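DNA polymerase II large subunit (Pyrococcus horikoshii, PDB 7OEC) carries an intein, the part crystallised, that probably excises itself by protein splicing to leave the large subunit of a DNA polymerase that also has exonuclease activity. Local coordinates at residues 48-53 / 65-70; 90-95 / 109-114; 73-78 / 146-151; 83-88 / 132-137. The protein carries 2 engineered substitutions. All coordinates share one frame; numbering follows the deposited sequence.

Interaction 1: 48-53 / 65-70; sequences VDIKVY and TDIEEV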
loop_
_atom_site.group_PDB
_atom_site.type_symbol
_atom_site.label_atom_id
_atom_site.label_comp_id
_atom_site.label_asym_id
_atom_site.label_seq_id
_atom_site.Cartn_x
_atom_site.Cartn_y
_atom_site.Cartn_z
ATOM N N VAL A 48 13.706 -0.105 -14.784
ATOM C CA VAL A 48 14.221 -1.407 -14.388
ATOM C C VAL A 48 13.073 -2.379 -14.623
ATOM O O VAL A 48 11.906 -1.984 -14.736
ATOM C CB VAL A 48 14.667 -1.437 -12.903
ATOM C CG1 VAL A 48 15.868 -0.488 -12.700
ATOM C CG2 VAL A 48 13.507 -1.040 -11.986
ATOM N N ASP A 49 13.408 -3.666 -14.702
ATOM C CA ASP A 49 12.389 -4.706 -14.861
ATOM C C ASP A 49 11.763 -4.949 -13.495
ATOM O O ASP A 49 12.431 -5.436 -12.581
ATOM C CB ASP A 49 12.989 -5.991 -15.427
ATOM C CG ASP A 49 13.368 -5.875 -16.952
ATOM O OD1 ASP A 49 12.656 -5.171 -17.723
ATOM O OD2 ASP A 49 14.385 -6.490 -17.385
ATOM N N ILE A 50 10.516 -4.540 -13.318
ATOM C CA ILE A 50 9.927 -4.447 -11.986
ATOM C C ILE A 50 8.530 -5.041 -12.014
ATOM O O ILE A 50 7.796 -4.911 -13.003
ATOM C CB ILE A 50 9.954 -2.988 -11.444
ATOM C CG1 ILE A 50 9.485 -2.973 -9.963
ATOM C CG2 ILE A 50 9.171 -1.992 -12.378
ATOM C CD1 ILE A 50 9.780 -1.738 -9.216
ATOM N N LYS A 51 8.212 -5.770 -10.947
ATOM C CA LYS A 51 6.871 -6.248 -10.682
ATOM C C LYS A 51 6.549 -5.943 -9.225
ATOM O O LYS A 51 7.440 -5.750 -8.398
ATOM C CB LYS A 51 6.769 -7.743 -10.987
ATOM C CG LYS A 51 6.810 -8.102 -12.471
ATOM C CD LYS A 51 6.740 -9.582 -12.600
ATOM C CE LYS A 51 6.946 -10.041 -14.029
ATOM N NZ LYS A 51 6.232 -9.169 -15.007
ATOM N N VAL A 52 5.272 -5.854 -8.911
ATOM C CA VAL A 52 4.843 -5.595 -7.548
ATOM C C VAL A 52 4.267 -6.874 -6.971
ATOM O O VAL A 52 3.623 -7.662 -7.678
ATOM C CB VAL A 52 3.870 -4.401 -7.507
ATOM C CG1 VAL A 52 2.545 -4.690 -8.200
ATOM C CG2 VAL A 52 3.623 -4.002 -6.077
ATOM N N TYR A 53 4.545 -7.126 -5.697
ATOM C CA TYR A 53 3.888 -8.241 -5.039
ATOM C C TYR A 53 2.492 -7.848 -4.567
ATOM O O TYR A 53 2.271 -6.805 -3.947
ATOM C CB TYR A 53 4.712 -8.685 -3.854
ATOM C CG TYR A 53 5.950 -9.502 -4.189
ATOM C CD1 TYR A 53 5.887 -10.871 -4.255
ATOM C CD2 TYR A 53 7.170 -8.907 -4.377
ATOM C CE1 TYR A 53 6.984 -11.613 -4.503
ATOM C CE2 TYR A 53 8.297 -9.647 -4.630
ATOM C CZ TYR A 53 8.194 -11.008 -4.694
ATOM O OH TYR A 53 9.260 -11.836 -4.935
ATOM N N THR A 65 2.632 -9.063 -10.032
ATOM C CA THR A 65 1.858 -8.438 -11.095
ATOM C C THR A 65 2.581 -7.203 -11.622
ATOM O O THR A 65 3.461 -6.645 -10.978
ATOM C CB THR A 65 0.427 -8.132 -10.637
ATOM O OG1 THR A 65 -0.372 -7.850 -11.793
ATOM C CG2 THR A 65 0.378 -6.983 -9.711
ATOM N N ASP A 66 2.151 -6.739 -12.780
ATOM C CA ASP A 66 2.762 -5.572 -13.395
ATOM C C ASP A 66 2.288 -4.277 -12.740
ATOM O O ASP A 66 1.187 -4.182 -12.210
ATOM C CB ASP A 66 2.423 -5.551 -14.884
ATOM C CG ASP A 66 3.249 -6.562 -15.678
ATOM O OD1 ASP A 66 4.402 -6.841 -15.248
ATOM O OD2 ASP A 66 2.774 -7.065 -16.720
ATOM N N ILE A 67 3.151 -3.281 -12.753
ATOM C CA ILE A 67 2.813 -1.934 -12.334
ATOM C C ILE A 67 2.458 -1.152 -13.600
ATOM O O ILE A 67 3.299 -0.991 -14.493
ATOM C CB ILE A 67 3.998 -1.291 -11.601
ATOM C CG1 ILE A 67 4.390 -2.072 -10.335
ATOM C CG2 ILE A 67 3.623 0.149 -11.302
ATOM C CD1 ILE A 67 5.765 -1.768 -9.848
ATOM N N GLU A 68 1.207 -0.695 -13.696
ATOM C CA GLU A 68 0.742 0.028 -14.874
ATOM C C GLU A 68 1.181 1.488 -14.854
ATOM O O GLU A 68 1.523 2.041 -15.910
ATOM C CB GLU A 68 -0.781 -0.084 -14.955
ATOM C CG GLU A 68 -1.379 0.337 -16.256
ATOM C CD GLU A 68 -2.628 -0.454 -16.590
ATOM O OE1 GLU A 68 -3.045 -1.261 -15.720
ATOM O OE2 GLU A 68 -3.170 -0.285 -17.719
ATOM N N GLU A 69 1.187 2.120 -13.675
ATOM C CA GLU A 69 1.629 3.506 -13.563
ATOM C C GLU A 69 1.910 3.814 -12.102
ATOM O O GLU A 69 1.445 3.111 -11.203
ATOM C CB GLU A 69 0.607 4.487 -14.129
ATOM C CG GLU A 69 -0.660 4.500 -13.377
ATOM C CD GLU A 69 -1.739 5.342 -14.092
ATOM O OE1 GLU A 69 -1.983 5.155 -15.299
ATOM O OE2 GLU A 69 -2.341 6.195 -13.441
ATOM N N VAL A 70 2.714 4.847 -11.884
ATOM C CA VAL A 70 2.954 5.407 -10.563
ATOM C C VAL A 70 2.559 6.877 -10.632
ATOM O O VAL A 70 2.748 7.543 -11.652
ATOM C CB VAL A 70 4.437 5.206 -10.191
ATOM C CG1 VAL A 70 4.758 3.749 -10.060
ATOM C CG2 VAL A 70 5.366 5.794 -11.259
HETATM O O HOH W 1 5.590 -3.863 -14.109
#
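Val-52 and Thr-65 form the one backbone bridge of this contact, an antiparallel hydrogen-bonded pair. Val-52 N donates to Thr-65 O at 2.9 Å, and Thr-65 N bonds back to Val-52 O at 2.9 Å. Their side chains lie side by side and point the same way. Val-52 CG1 and Thr-65 CG2 meet at 3.5 Å, which is tight for two methyl groups. Thr-65 OG1 is anti to its backbone N (chi1 -165°) and bonds to the backbone O of Lys-154. Next to the bridge, Lys-51 and Asp-66 run side by side, and Lys-51 NZ makes a salt bridge to Asp-66 OD1 at 3.0 Å, on the syn side of the carboxylate.

Past the bridge the strands diverge, with short axes 94° apart. A water takes over there: it donates to Ile-50 O at 2.7 Å and accepts from Ile-67 N. Ile-67 lays CG1 against Val-52 CB at 3.7 Å and sets CD1 3.9 Å from Ile-50 CG1. Leu-27 and Phe-31 pack on both isoleucines. Ile-11 and Ala-153 touch Val-52. The arrangement is a twisted beta hairpin, strands 50-56 and 61-74, in the all-beta HINT fold of inteins.

Interaction 2: 90-95 / 109-114; sequences FETTVD and KRAFEV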
loop_
_atom_site.group_PDB
_atom_site.type_symbol
_atom_site.label_atom_id
_atom_site.label_comp_id
_atom_site.label_asym_id
_atom_site.label_seq_id
_atom_site.Cartn_x
_atom_site.Cartn_y
_atom_site.Cartn_z
ATOM N N PHE A 90 1.153 1.735 9.388
ATOM C CA PHE A 90 1.084 2.305 8.050
ATOM C C PHE A 90 0.156 3.505 8.047
ATOM O O PHE A 90 -0.654 3.681 8.957
ATOM C CB PHE A 90 0.649 1.307 6.982
ATOM C CG PHE A 90 -0.784 0.835 7.052
ATOM C CD1 PHE A 90 -1.173 -0.078 8.017
ATOM C CD2 PHE A 90 -1.706 1.222 6.084
ATOM C CE1 PHE A 90 -2.437 -0.582 8.057
ATOM C CE2 PHE A 90 -3.003 0.701 6.105
ATOM C CZ PHE A 90 -3.358 -0.223 7.094
ATOM N N GLU A 91 0.259 4.309 6.982
ATOM C CA GLU A 91 -0.504 5.543 6.857
ATOM C C GLU A 91 -1.115 5.608 5.476
ATOM O O GLU A 91 -0.474 5.212 4.500
ATOM C CB GLU A 91 0.399 6.782 7.007
ATOM C CG GLU A 91 1.001 6.873 8.382
ATOM C CD GLU A 91 1.993 8.003 8.560
ATOM O OE1 GLU A 91 2.283 8.758 7.602
ATOM O OE2 GLU A 91 2.475 8.150 9.692
ATOM N N THR A 92 -2.345 6.118 5.394
ATOM C CA THR A 92 -3.002 6.328 4.111
ATOM C C THR A 92 -3.805 7.614 4.145
ATOM O O THR A 92 -4.054 8.174 5.207
ATOM C CB THR A 92 -3.986 5.224 3.739
ATOM O OG1 THR A 92 -5.145 5.288 4.605
ATOM C CG2 THR A 92 -3.396 3.850 3.904
ATOM N N THR A 93 -4.212 8.091 2.977
ATOM C CA THR A 93 -5.155 9.199 3.009
ATOM C C THR A 93 -6.509 8.768 3.604
ATOM O O THR A 93 -6.836 7.579 3.712
ATOM C CB THR A 93 -5.332 9.801 1.626
ATOM O OG1 THR A 93 -5.748 8.772 0.754
ATOM C CG2 THR A 93 -4.071 10.423 1.082
ATOM N N VAL A 94 -7.305 9.771 4.007
ATOM C CA VAL A 94 -8.452 9.505 4.887
ATOM C C VAL A 94 -9.456 8.554 4.259
ATOM O O VAL A 94 -10.140 7.836 4.991
ATOM C CB VAL A 94 -9.142 10.808 5.327
ATOM C CG1 VAL A 94 -8.205 11.572 6.060
ATOM C CG2 VAL A 94 -9.679 11.576 4.160
ATOM N N ASP A 95 -9.671 8.618 2.932
ATOM C CA ASP A 95 -10.681 7.795 2.254
ATOM C C ASP A 95 -10.085 6.593 1.541
ATOM O O ASP A 95 -10.786 5.924 0.775
ATOM C CB ASP A 95 -11.467 8.618 1.228
ATOM C CG ASP A 95 -12.344 9.672 1.884
ATOM O OD1 ASP A 95 -12.791 9.443 3.022
ATOM O OD2 ASP A 95 -12.554 10.747 1.302
ATOM N N LYS A 109 -12.736 -1.336 3.576
ATOM C CA LYS A 109 -13.303 -0.198 4.281
ATOM C C LYS A 109 -12.529 1.060 3.919
ATOM O O LYS A 109 -11.320 0.997 3.727
ATOM C CB LYS A 109 -13.050 -0.321 5.807
ATOM C CG LYS A 109 -13.765 -1.443 6.483
ATOM C CD LYS A 109 -13.629 -1.414 8.009
ATOM C CE LYS A 109 -14.434 -2.548 8.625
ATOM N NZ LYS A 109 -14.562 -2.354 10.078
ATOM N N ARG A 110 -13.185 2.215 3.897
ATOM C CA ARG A 110 -12.411 3.449 3.831
ATOM C C ARG A 110 -11.615 3.598 5.118
ATOM O O ARG A 110 -12.055 3.169 6.183
ATOM C CB ARG A 110 -13.322 4.659 3.624
ATOM C CG ARG A 110 -13.972 4.647 2.247
ATOM C CD ARG A 110 -15.068 5.683 2.096
ATOM N NE ARG A 110 -16.235 5.347 2.908
ATOM C CZ ARG A 110 -17.381 6.031 2.916
ATOM N NH1 ARG A 110 -17.537 7.113 2.144
ATOM N NH2 ARG A 110 -18.383 5.627 3.700
ATOM N N ALA A 111 -10.446 4.229 5.019
ATOM C CA ALA A 111 -9.552 4.279 6.166
ATOM C C ALA A 111 -10.243 4.865 7.387
ATOM O O ALA A 111 -10.036 4.377 8.498
ATOM C CB ALA A 111 -8.314 5.086 5.812
ATOM N N PHE A 112 -11.086 5.891 7.208
ATOM C CA PHE A 112 -11.711 6.534 8.369
ATOM C C PHE A 112 -12.760 5.660 9.049
ATOM O O PHE A 112 -13.191 5.987 10.165
ATOM C CB PHE A 112 -12.322 7.908 8.026
ATOM C CG PHE A 112 -13.579 7.842 7.191
ATOM C CD1 PHE A 112 -14.834 7.700 7.777
ATOM C CD2 PHE A 112 -13.504 7.917 5.821
ATOM C CE1 PHE A 112 -15.981 7.621 6.993
ATOM C CE2 PHE A 112 -14.631 7.819 5.037
ATOM C CZ PHE A 112 -15.877 7.671 5.621
ATOM N N GLU A 113 -13.158 4.560 8.421
ATOM C CA GLU A 113 -14.105 3.627 9.005
ATOM C C GLU A 113 -13.441 2.468 9.742
ATOM O O GLU A 113 -14.148 1.687 10.402
ATOM C CB GLU A 113 -14.953 2.997 7.900
ATOM C CG GLU A 113 -15.811 3.927 7.097
ATOM C CD GLU A 113 -16.442 3.236 5.794
ATOM O OE1 GLU A 113 -15.857 2.314 5.085
ATOM O OE2 GLU A 113 -17.573 3.654 5.472
ATOM N N VAL A 114 -12.118 2.313 9.615
ATOM C CA VAL A 114 -11.419 1.268 10.349
ATOM C C VAL A 114 -11.498 1.597 11.831
ATOM O O VAL A 114 -11.472 2.773 12.226
ATOM C CB VAL A 114 -9.963 1.181 9.853
ATOM C CG1 VAL A 114 -9.148 0.146 10.657
ATOM C CG2 VAL A 114 -9.915 0.776 8.375
#
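Phe-112 turns the edge of its ring toward segment 90-95. Val-94 O lies at that edge in the ring plane, and Asp-95 OD1 lies near the plane, 3.2 Å from Phe-112 CE2. The Asp-95 carboxylate is steeply turned, 71° from the ring. Arg-110 NH1 also lies in plane at the ring edge. One ring face carries Glu-113 CG, offset toward the rim. Phe-112 CZ in turn stands 3.5 Å above the guanidinium of Arg-110, over its centre, and Glu-113 OE1 lies in plane at the guanidinium edge.

The contact packs a 3-10 turn, residues 111-113, against the end of strand 89-93 in the intein fold. Thr-93 opens a sequence that matches the TxxH motif of intein block B. Its OG1 bonds to Ala-4 N, consistent with a place near the N-terminal splice junction.

Phe-112 N gives Val-94 O a weak, bent bond of 3.1 Å. Glu-113 grips Arg-110 twice: OE1 takes Arg-110 N at 2.9 Å, and OE2 takes Arg-110 NH2 at 2.8 Å in a salt bridge. This second bond lies close to the guanidinium plane but comes from above the carboxylate. Ile-80 and Val-98 also touch Ala-111. The methyl CB of Ala-111 sits 3.4 Å from Thr-92 OG1, whose hydroxyl donates to Thr-93 O at 3.0 Å.

Interaction 3: 73-78 / 146-151; sequences APATDH and DFVFSL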
loop_
_atom_site.group_PDB
_atom_site.type_symbol
_atom_site.label_atom_id
_atom_site.label_comp_id
_atom_site.label_asym_id
_atom_site.label_seq_id
_atom_site.Cartn_x
_atom_site.Cartn_y
_atom_site.Cartn_z
ATOM N N ALA A 73 0.816 13.140 -6.497
ATOM C CA ALA A 73 -0.257 14.114 -6.454
ATOM C C ALA A 73 -0.069 15.063 -5.285
ATOM O O ALA A 73 0.513 14.693 -4.258
ATOM C CB ALA A 73 -1.589 13.398 -6.247
ATOM N N PRO A 74 -0.563 16.291 -5.403
ATOM C CA PRO A 74 -0.468 17.203 -4.271
ATOM C C PRO A 74 -1.260 16.666 -3.102
ATOM O O PRO A 74 -2.333 16.083 -3.256
ATOM C CB PRO A 74 -1.079 18.500 -4.801
ATOM C CG PRO A 74 -1.790 18.141 -5.966
ATOM C CD PRO A 74 -1.206 16.951 -6.551
ATOM N N ALA A 75 -0.710 16.868 -1.925
ATOM C CA ALA A 75 -1.363 16.442 -0.706
ATOM C C ALA A 75 -2.513 17.399 -0.395
ATOM O O ALA A 75 -2.353 18.617 -0.457
ATOM C CB ALA A 75 -0.319 16.444 0.413
ATOM N N THR A 76 -3.679 16.856 -0.097
ATOM C CA THR A 76 -4.808 17.662 0.331
ATOM C C THR A 76 -5.296 17.173 1.680
ATOM O O THR A 76 -5.339 17.929 2.662
ATOM C CB THR A 76 -5.884 17.566 -0.779
ATOM O OG1 THR A 76 -6.321 16.211 -0.919
ATOM C CG2 THR A 76 -5.301 18.009 -2.158
ATOM N N ASP A 77 -5.549 15.900 1.806
ATOM C CA ASP A 77 -6.300 15.535 2.983
ATOM C C ASP A 77 -5.365 15.057 4.086
ATOM O O ASP A 77 -4.144 14.962 3.939
ATOM C CB ASP A 77 -7.494 14.624 2.633
ATOM C CG ASP A 77 -7.078 13.312 2.022
ATOM O OD1 ASP A 77 -6.386 12.579 2.774
ATOM O OD2 ASP A 77 -7.471 12.999 0.854
ATOM N N HIS A 78 -5.949 14.917 5.258
ATOM C CA HIS A 78 -5.225 14.363 6.363
ATOM C C HIS A 78 -4.872 12.932 6.034
ATOM O O HIS A 78 -5.439 12.278 5.148
ATOM C CB HIS A 78 -6.114 14.328 7.593
ATOM C CG HIS A 78 -6.320 15.659 8.229
ATOM N ND1 HIS A 78 -6.638 16.792 7.512
ATOM C CD2 HIS A 78 -6.221 16.043 9.523
ATOM C CE1 HIS A 78 -6.717 17.822 8.336
ATOM N NE2 HIS A 78 -6.520 17.384 9.568
ATOM N N ASP A 146 4.323 17.855 0.821
ATOM C CA ASP A 146 3.554 18.493 -0.233
ATOM C C ASP A 146 2.933 17.515 -1.219
ATOM O O ASP A 146 1.968 17.888 -1.888
ATOM C CB ASP A 146 4.444 19.456 -1.007
ATOM C CG ASP A 146 4.559 20.820 -0.350
ATOM O OD1 ASP A 146 3.620 21.223 0.372
ATOM O OD2 ASP A 146 5.593 21.496 -0.590
ATOM N N PHE A 147 3.444 16.293 -1.322
ATOM C CA PHE A 147 2.978 15.316 -2.293
ATOM C C PHE A 147 2.758 13.967 -1.641
ATOM O O PHE A 147 3.420 13.606 -0.665
ATOM C CB PHE A 147 3.988 15.140 -3.411
ATOM C CG PHE A 147 4.159 16.366 -4.226
ATOM C CD1 PHE A 147 3.225 16.685 -5.197
ATOM C CD2 PHE A 147 5.167 17.276 -3.978
ATOM C CE1 PHE A 147 3.313 17.880 -5.884
ATOM C CE2 PHE A 147 5.238 18.462 -4.705
ATOM C CZ PHE A 147 4.328 18.749 -5.627
ATOM N N VAL A 148 1.824 13.215 -2.219
ATOM C CA VAL A 148 1.541 11.838 -1.836
ATOM C C VAL A 148 1.593 11.004 -3.118
ATOM O O VAL A 148 1.611 11.535 -4.228
ATOM C CB VAL A 148 0.176 11.717 -1.126
ATOM C CG1 VAL A 148 0.295 12.315 0.247
ATOM C CG2 VAL A 148 -0.942 12.349 -1.922
ATOM N N PHE A 149 1.647 9.683 -2.944
ATOM C CA PHE A 149 2.000 8.781 -4.031
ATOM C C PHE A 149 1.070 7.589 -4.103
ATOM O O PHE A 149 0.521 7.147 -3.095
ATOM C CB PHE A 149 3.420 8.248 -3.858
ATOM C CG PHE A 149 4.463 9.343 -3.966
ATOM C CD1 PHE A 149 4.764 10.129 -2.883
ATOM C CD2 PHE A 149 5.145 9.566 -5.162
ATOM C CE1 PHE A 149 5.703 11.075 -2.966
ATOM C CE2 PHE A 149 6.110 10.513 -5.255
ATOM C CZ PHE A 149 6.373 11.299 -4.173
ATOM N N SER A 150 0.893 7.060 -5.305
ATOM C CA SER A 150 0.094 5.856 -5.454
ATOM C C SER A 150 0.627 5.067 -6.634
ATOM O O SER A 150 1.603 5.453 -7.282
ATOM C CB SER A 150 -1.396 6.162 -5.653
ATOM O OG SER A 150 -2.211 5.007 -5.421
ATOM N N LEU A 151 -0.044 3.964 -6.922
ATOM C CA LEU A 151 0.307 3.140 -8.061
ATOM C C LEU A 151 -0.918 2.359 -8.467
ATOM O O LEU A 151 -1.846 2.181 -7.688
ATOM C CB LEU A 151 1.426 2.136 -7.790
ATOM C CG LEU A 151 1.139 0.994 -6.840
ATOM C CD1 LEU A 151 2.192 -0.040 -6.957
ATOM C CD2 LEU A 151 0.944 1.438 -5.417
#
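Phe-147 holds CG anti to its carbonyl carbon (chi1 -65°), beside its backbone N, and the ring edge comes up to Ala-73. Phe-147 CD1 reaches 3.5 Å from Ala-73 O, which lies near the ring plane. Val-148 has CG1 anti to its carbonyl carbon (chi1 -72°). Its CG1 faces Ala-75 CB at 4.2 Å, while its CG2 lies 3.6 Å from Ala-73 O.

These groups sit where the end of strand 61-74 pairs antiparallel with the start of strand 147-153, in the larger sheet of the intein fold. Ala-73 and Val-148 form a hydrogen-bonded pair: Ala-73 N to Val-148 O is 2.9 Å and Val-148 N to Ala-73 O is 2.8 Å. Pro-74, which has no N-H to give, falls in the non-hydrogen-bonded pair with Phe-147, and the two side chains diverge. Lys-72 makes a cation-pi contact with the Phe-147 ring. Ala-4 touches Val-148.

Ala-73 O also receives a CA-H contact from Phe-147 CA at 3.2 Å. The last rung lies beyond the proline: Ala-75 N donates to Asp-146 O at 2.9 Å, from 43° above the carbonyl plane, and Pro-74 CA approaches the same Asp-146 O at 3.5 Å.

Interaction 4: 83-88 / 132-137; sequences ELELGS and KVAVKK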
loop_
_atom_site.group_PDB
_atom_site.type_symbol
_atom_site.label_atom_id
_atom_site.label_comp_id
_atom_site.label_asym_id
_atom_site.label_seq_id
_atom_site.Cartn_x
_atom_site.Cartn_y
_atom_site.Cartn_z
ATOM N N GLU A 83 -1.558 1.961 13.950
ATOM C CA GLU A 83 -0.527 1.291 14.712
ATOM C C GLU A 83 -1.094 -0.055 15.063
ATOM O O GLU A 83 -2.192 -0.136 15.633
ATOM C CB GLU A 83 -0.197 2.079 15.984
ATOM C CG GLU A 83 0.211 3.506 15.557
ATOM C CD GLU A 83 0.570 4.432 16.695
ATOM O OE1 GLU A 83 0.462 3.975 17.857
ATOM O OE2 GLU A 83 0.980 5.600 16.420
ATOM N N LEU A 84 -0.318 -1.082 14.791
ATOM C CA LEU A 84 -0.737 -2.454 14.922
ATOM C C LEU A 84 -0.087 -3.152 16.109
ATOM O O LEU A 84 1.000 -2.795 16.598
ATOM C CB LEU A 84 -0.389 -3.200 13.633
ATOM C CG LEU A 84 -0.868 -2.487 12.331
ATOM C CD1 LEU A 84 -0.620 -3.361 11.111
ATOM C CD2 LEU A 84 -2.336 -2.152 12.399
ATOM N N GLU A 85 -0.783 -4.196 16.544
ATOM C CA GLU A 85 -0.214 -5.140 17.475
ATOM C C GLU A 85 1.112 -5.606 16.889
ATOM O O GLU A 85 1.240 -5.871 15.686
ATOM C CB GLU A 85 -1.213 -6.295 17.630
ATOM C CG GLU A 85 -0.856 -7.372 18.541
ATOM C CD GLU A 85 -1.843 -8.557 18.486
ATOM O OE1 GLU A 85 -2.781 -8.633 17.605
ATOM O OE2 GLU A 85 -1.691 -9.422 19.374
ATOM N N LEU A 86 2.114 -5.672 17.743
ATOM C CA LEU A 86 3.499 -6.044 17.447
ATOM C C LEU A 86 4.323 -4.890 16.885
ATOM O O LEU A 86 5.533 -5.063 16.674
ATOM C CB LEU A 86 3.695 -7.314 16.607
ATOM C CG LEU A 86 2.872 -8.511 17.096
ATOM C CD1 LEU A 86 3.208 -9.657 16.216
ATOM C CD2 LEU A 86 3.142 -8.873 18.506
ATOM N N GLY A 87 3.751 -3.698 16.738
ATOM C CA GLY A 87 4.539 -2.494 16.566
ATOM C C GLY A 87 4.664 -1.972 15.153
ATOM O O GLY A 87 5.295 -0.916 14.958
ATOM N N SER A 88 4.121 -2.691 14.164
ATOM C CA SER A 88 4.113 -2.229 12.786
ATOM C C SER A 88 3.072 -1.111 12.613
ATOM O O SER A 88 2.235 -0.844 13.492
ATOM C CB SER A 88 3.906 -3.401 11.828
ATOM O OG SER A 88 2.651 -3.975 12.074
ATOM N N LYS A 132 -2.368 -12.657 11.547
ATOM C CA LYS A 132 -3.319 -11.634 11.972
ATOM C C LYS A 132 -2.755 -10.745 13.078
ATOM O O LYS A 132 -2.263 -11.239 14.105
ATOM C CB LYS A 132 -4.545 -12.324 12.564
ATOM C CG LYS A 132 -5.306 -13.197 11.597
ATOM C CD LYS A 132 -6.538 -13.840 12.299
ATOM C CE LYS A 132 -7.308 -14.729 11.317
ATOM N NZ LYS A 132 -8.506 -15.412 11.886
ATOM N N VAL A 133 -2.891 -9.430 12.895
ATOM C CA VAL A 133 -2.530 -8.462 13.926
ATOM C C VAL A 133 -3.667 -7.460 14.089
ATOM O O VAL A 133 -4.241 -6.979 13.109
ATOM C CB VAL A 133 -1.193 -7.710 13.667
ATOM C CG1 VAL A 133 -0.012 -8.680 13.711
ATOM C CG2 VAL A 133 -1.226 -6.929 12.390
ATOM N N ALA A 134 -3.973 -7.110 15.323
ATOM C CA ALA A 134 -5.040 -6.153 15.560
ATOM C C ALA A 134 -4.569 -4.698 15.436
ATOM O O ALA A 134 -3.426 -4.354 15.750
ATOM C CB ALA A 134 -5.604 -6.387 16.959
ATOM N N VAL A 135 -5.473 -3.828 14.977
ATOM C CA VAL A 135 -5.255 -2.387 15.059
ATOM C C VAL A 135 -5.331 -1.987 16.523
ATOM O O VAL A 135 -6.350 -2.212 17.189
ATOM C CB VAL A 135 -6.288 -1.608 14.232
ATOM C CG1 VAL A 135 -6.088 -0.110 14.378
ATOM C CG2 VAL A 135 -6.197 -1.976 12.752
ATOM N N LYS A 136 -4.267 -1.350 17.012
ATOM C CA LYS A 136 -4.161 -0.970 18.415
ATOM C C LYS A 136 -4.454 0.508 18.625
ATOM O O LYS A 136 -5.090 0.888 19.621
ATOM C CB LYS A 136 -2.766 -1.335 18.961
ATOM C CG LYS A 136 -2.574 -1.015 20.460
ATOM C CD LYS A 136 -1.193 -1.448 20.995
ATOM C CE LYS A 136 -0.043 -0.707 20.265
ATOM N NZ LYS A 136 -0.150 0.822 20.225
ATOM N N LYS A 137 -4.090 1.335 17.649
ATOM C CA LYS A 137 -4.295 2.766 17.793
ATOM C C LYS A 137 -4.453 3.388 16.423
ATOM O O LYS A 137 -3.797 2.972 15.475
ATOM C CB LYS A 137 -3.120 3.447 18.495
ATOM C CG LYS A 137 -3.444 4.872 18.877
ATOM C CD LYS A 137 -2.272 5.527 19.613
ATOM C CE LYS A 137 -2.605 6.965 20.068
ATOM N NZ LYS A 137 -3.368 7.022 21.381
HETATM O O HOH W 2 -3.587 -11.145 16.606
#
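Glu-83 faces both Lys-136 and Lys-137 across an antiparallel pair of strands, a classic beta bulge that shifts the register by one residue. Glu-83 O accepts twice, from Lys-136 N at 2.8 Å and Lys-137 N at 3.1 Å. Glu-83 N donates to Lys-137 O. Farther on, Glu-85 N meets Ala-134 O at 2.8 Å.

The side chain of Glu-85 then takes the place of a backbone acceptor. Its CG is anti to the backbone N (chi1 -179°), and the extended chain brings OE1 to Ala-134 N at 3.0 Å through the anti lone pair. A water donates to Glu-85 OE1 and to Lys-132 O, joining the two.

The Glu-83 side chain runs beside that of Lys-137, with OE1 3.6 Å from Lys-137 CD. Lys-136 NZ makes a long salt bridge to Glu-83 OE1, 4.0 Å. Glu-83 OE2 pairs with Arg-81. Leu-84 splits its methyls: CD1 meets Val-133 CG2 at 3.8 Å, the two side chains crossing at about a right angle, and CD2 meets Val-135 CG2 at 3.9 Å.

Leu-84 to Gly-87 form a type II turn toward strand 89-93, an outer strand of this four-stranded sheet. Strand 79-84 lies between 89-93 and 130-141. Strand 119-123 flanks 130-141 beyond, where Ile-122 touches Val-133 and Ile-120 touches Val-135.

From the N terminus, interaction 1 closes first, a short hairpin loop between strands 50-56 and 61-74. The chain follows strand 61-74 to its end, where interaction 3 opens. It closes only at 146-151, so it spans the longest loop. Interaction 4 lies within that loop, and interaction 2 lies within the loop of interaction 4. No two cross. Interactions 1 and 3 share strand 61-74 and one sheet, and touch at Glu-69 and Leu-151. Interactions 2 and 4 both reach the four-stranded sheet, and interaction 2 joins it to strand 105-110 of the two-stranded sheet; they meet through Val-114 and Val-135. Asp-77 OD1 bonds to Val-94 N, joining the loops after strands 61-74 and 89-93.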